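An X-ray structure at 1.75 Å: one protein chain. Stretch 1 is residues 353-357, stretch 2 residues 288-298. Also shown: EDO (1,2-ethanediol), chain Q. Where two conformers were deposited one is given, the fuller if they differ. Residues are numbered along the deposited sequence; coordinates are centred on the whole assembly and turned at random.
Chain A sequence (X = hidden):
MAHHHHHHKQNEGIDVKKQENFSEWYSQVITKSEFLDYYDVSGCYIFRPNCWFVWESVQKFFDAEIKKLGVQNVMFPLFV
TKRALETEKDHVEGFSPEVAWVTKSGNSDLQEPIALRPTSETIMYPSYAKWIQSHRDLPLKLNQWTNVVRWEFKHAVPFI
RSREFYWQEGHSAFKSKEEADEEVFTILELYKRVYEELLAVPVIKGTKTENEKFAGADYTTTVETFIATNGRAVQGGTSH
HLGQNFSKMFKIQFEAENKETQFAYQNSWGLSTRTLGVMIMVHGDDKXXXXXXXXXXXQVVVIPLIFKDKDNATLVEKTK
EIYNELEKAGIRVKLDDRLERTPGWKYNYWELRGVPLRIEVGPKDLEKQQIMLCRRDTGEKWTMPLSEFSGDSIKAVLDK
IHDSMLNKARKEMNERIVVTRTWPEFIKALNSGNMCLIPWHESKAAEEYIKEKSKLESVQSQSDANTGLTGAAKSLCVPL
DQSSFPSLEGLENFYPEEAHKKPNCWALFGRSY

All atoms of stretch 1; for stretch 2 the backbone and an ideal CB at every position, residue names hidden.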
# COMPACT_ATOMS: atom_id res chain seq x y z
N ARG A 353 -15.97 -12.56 -15.86
CA ARG A 353 -15.11 -12.04 -14.81
C ARG A 353 -13.77 -12.75 -14.73
O ARG A 353 -12.89 -12.31 -13.99
CB ARG A 353 -15.86 -12.09 -13.47
CG ARG A 353 -17.02 -11.10 -13.45
CD ARG A 353 -18.05 -11.40 -12.38
NE ARG A 353 -19.02 -10.31 -12.24
CZ ARG A 353 -20.03 -10.08 -13.08
NH1 ARG A 353 -20.22 -10.86 -14.13
NH2 ARG A 353 -20.85 -9.06 -12.87
N GLY A 354 -13.59 -13.83 -15.49
CA GLY A 354 -12.27 -14.40 -15.70
C GLY A 354 -11.93 -15.62 -14.89
O GLY A 354 -10.78 -16.06 -14.94
N VAL A 355 -12.88 -16.20 -14.16
CA VAL A 355 -12.56 -17.31 -13.26
C VAL A 355 -11.95 -18.46 -14.07
O VAL A 355 -12.56 -18.92 -15.06
CB VAL A 355 -13.81 -17.77 -12.50
CG1 VAL A 355 -13.50 -19.00 -11.68
CG2 VAL A 355 -14.30 -16.63 -11.58
N PRO A 356 -10.77 -18.96 -13.71
CA PRO A 356 -10.10 -19.94 -14.59
C PRO A 356 -10.74 -21.32 -14.62
O PRO A 356 -10.65 -22.00 -15.65
CB PRO A 356 -8.66 -19.99 -14.04
CG PRO A 356 -8.70 -19.31 -12.71
CD PRO A 356 -9.84 -18.34 -12.76
N LEU A 357 -11.39 -21.78 -13.55
CA LEU A 357 -11.91 -23.14 -13.54
C LEU A 357 -13.32 -23.16 -12.97
O LEU A 357 -13.58 -22.54 -11.93
CB LEU A 357 -11.00 -24.08 -12.74
CG LEU A 357 -11.39 -25.55 -12.69
CD1 LEU A 357 -11.35 -26.21 -14.09
CD2 LEU A 357 -10.50 -26.29 -11.71
N UNK A 288 -14.58 -12.31 -22.52
CA UNK A 288 -14.22 -11.42 -21.43
C UNK A 288 -12.86 -11.69 -20.84
O UNK A 288 -11.92 -12.06 -21.55
CB UNK A 288 -15.27 -11.51 -20.32
N UNK A 289 -12.74 -11.51 -19.53
CA UNK A 289 -11.48 -11.69 -18.82
C UNK A 289 -11.06 -13.16 -18.81
O UNK A 289 -11.89 -14.06 -18.77
CB UNK A 289 -11.60 -11.16 -17.39
N UNK A 290 -9.74 -13.39 -18.83
CA UNK A 290 -9.17 -14.73 -18.63
C UNK A 290 -8.05 -14.57 -17.61
O UNK A 290 -6.97 -14.06 -17.94
CB UNK A 290 -8.66 -15.34 -19.94
N UNK A 291 -8.30 -15.01 -16.35
CA UNK A 291 -7.35 -14.70 -15.28
C UNK A 291 -6.33 -15.83 -15.10
O UNK A 291 -6.73 -16.98 -14.91
CB UNK A 291 -8.09 -14.45 -13.97
N UNK A 292 -5.04 -15.53 -15.13
CA UNK A 292 -4.05 -16.52 -14.71
C UNK A 292 -4.34 -16.97 -13.29
O UNK A 292 -4.61 -16.12 -12.42
CB UNK A 292 -2.63 -15.95 -14.81
N UNK A 293 -4.35 -18.28 -13.03
CA UNK A 293 -4.82 -18.77 -11.72
C UNK A 293 -4.14 -18.15 -10.50
O UNK A 293 -4.79 -17.97 -9.47
CB UNK A 293 -4.63 -20.29 -11.66
N UNK A 294 -2.86 -17.79 -10.59
CA UNK A 294 -2.18 -17.30 -9.40
C UNK A 294 -2.54 -15.87 -9.03
O UNK A 294 -2.19 -15.43 -7.93
CB UNK A 294 -0.67 -17.40 -9.60
N UNK A 295 -3.23 -15.13 -9.90
CA UNK A 295 -3.71 -13.81 -9.53
C UNK A 295 -5.23 -13.70 -9.63
O UNK A 295 -5.77 -12.60 -9.56
CB UNK A 295 -3.05 -12.75 -10.42
N UNK A 296 -5.93 -14.82 -9.75
CA UNK A 296 -7.38 -14.80 -9.91
C UNK A 296 -8.06 -14.63 -8.56
O UNK A 296 -7.87 -15.46 -7.66
CB UNK A 296 -7.87 -16.08 -10.59
N UNK A 297 -8.90 -13.59 -8.43
CA UNK A 297 -9.62 -13.34 -7.18
C UNK A 297 -10.41 -14.58 -6.76
O UNK A 297 -10.55 -14.87 -5.56
CB UNK A 297 -10.56 -12.14 -7.33
N UNK A 298 -10.95 -15.30 -7.73
CA UNK A 298 -11.58 -16.60 -7.52
C UNK A 298 -10.96 -17.56 -8.51
O UNK A 298 -10.97 -17.30 -9.72
CB UNK A 298 -13.10 -16.53 -7.68
C1 EDO Q . -2.12 -22.17 -8.76
O1 EDO Q . -0.72 -22.44 -8.86
C2 EDO Q . -2.79 -23.37 -8.09
O2 EDO Q . -2.06 -23.73 -6.92

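Position 288 has phi/psi of 126/-144, and a positive phi by itself favours glycine. The deposited residue is Gly-288, which makes no contact with stretch 1.

At 289 the CA-to-CB bond points toward the other stretch, and the ideal CB lies 3.7 Å from Gly-354 CA. A slender, flexible apolar chain that can turn aside would suit. The residue is Met-289: its CB packs 3.8 Å from Arg-353 C, and its end leads away. Its carbonyl receives a CA-H...O contact, Gly-354 CA to Met-289 O at 3.1 Å. So close an approach needs glycine at 354, since a CB there would come 2.6 Å from Met-289 CG, a clash.

Position 290 points its CB away from stretch 1; at phi/psi of -133/105, an extended backbone, beta-branched residues are comfortable. It is Val-290.

The backbone N of 291 donates a hydrogen bond to Gly-354 O (N to O 3.0 Å, 153° at the hydrogen), the one such bond between the stretches. Any residue but proline could make it. The CB points toward stretch 1, tight at 3.3 Å from Gly-354 O, with Pro-356 CD 4.4 Å away, so an apolar chain of moderate size fits. Leu-291, in the m,t rotamer, carries CD1 to 3.3 Å from Arg-353 O.

Position 292 faces away, and its phi of -57° allows proline among others; it is Pro-292.

At 293, phi is -54° and the CB lies sideways, 4.3 Å from Pro-356 CG. A compact apolar residue suits, proline included. Pro-293 sets its CG 4.1 Å from Pro-356 CB.

Positions 294 and 295 are out of reach of stretch 1. EDO O1 lies 5.1 Å from the ideal CB of 294, so a long polar chain, donor or acceptor, could reach it; Arg-294 does, its NE donating to EDO O1 at 3.1 Å. Position 295, whose N bonds back to the carbonyl O of 292 and so cannot be proline, is Val-295.

The CB of 296 points toward stretch 1 and lies 3.7 Å from Pro-356 CD. Room is short, so a small apolar side chain suits; Ala-296 makes this contact with its methyl.

At 297 the CB lies sideways with nothing of stretch 1 within 5.5 Å, so a long side chain is needed. In Phe-297, CZ meets Val-355 CG2 at 4.0 Å, while Arg-353 O lies at the ring edge, 3.7 Å from CE2.

Position 298 also points sideways, its CB 4.1 Å from Val-355 CG2; a small or medium apolar residue would do. Cys-298 packs there, and its carbonyl O, 3.4 Å from Pro-356 CD, has no hydrogen-bond partner.

Stretch 2 288-298: GMVLPPRVAFC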
# COMPACT_ATOMS: atom_id res chain seq x y z
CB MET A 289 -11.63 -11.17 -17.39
CG MET A 289 -10.35 -11.14 -16.59
SD MET A 289 -9.21 -9.86 -17.13
CE MET A 289 -10.16 -8.38 -16.81
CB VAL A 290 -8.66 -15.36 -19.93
CG1 VAL A 290 -8.12 -16.77 -19.66
CG2 VAL A 290 -9.76 -15.42 -20.99
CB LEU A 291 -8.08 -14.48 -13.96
CG LEU A 291 -8.96 -13.22 -13.91
CD1 LEU A 291 -9.97 -13.30 -12.76
CD2 LEU A 291 -8.07 -12.00 -13.78
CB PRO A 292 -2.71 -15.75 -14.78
CG PRO A 292 -3.00 -14.54 -15.62
CD PRO A 292 -4.44 -14.21 -15.36
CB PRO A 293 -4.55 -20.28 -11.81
CG PRO A 293 -4.71 -20.58 -13.27
CD PRO A 293 -4.19 -19.36 -14.01
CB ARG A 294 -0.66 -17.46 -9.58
CG ARG A 294 -0.24 -18.93 -9.51
CD ARG A 294 1.05 -19.24 -10.25
NE ARG A 294 1.11 -20.65 -10.64
CZ ARG A 294 2.06 -21.18 -11.40
NH1 ARG A 294 3.05 -20.41 -11.86
NH2 ARG A 294 2.03 -22.48 -11.71
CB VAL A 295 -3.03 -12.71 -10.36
CG1 VAL A 295 -1.51 -12.75 -10.16
CG2 VAL A 295 -3.39 -12.83 -11.84
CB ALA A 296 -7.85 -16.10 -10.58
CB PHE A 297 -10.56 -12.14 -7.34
CG PHE A 297 -11.78 -12.44 -8.16
CD1 PHE A 297 -12.98 -12.77 -7.56
CD2 PHE A 297 -11.70 -12.44 -9.55
CE1 PHE A 297 -14.09 -13.08 -8.33
CE2 PHE A 297 -12.81 -12.75 -10.33
CZ PHE A 297 -14.01 -13.07 -9.72
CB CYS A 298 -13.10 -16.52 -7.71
SG CYS A 298 -13.94 -18.12 -7.72
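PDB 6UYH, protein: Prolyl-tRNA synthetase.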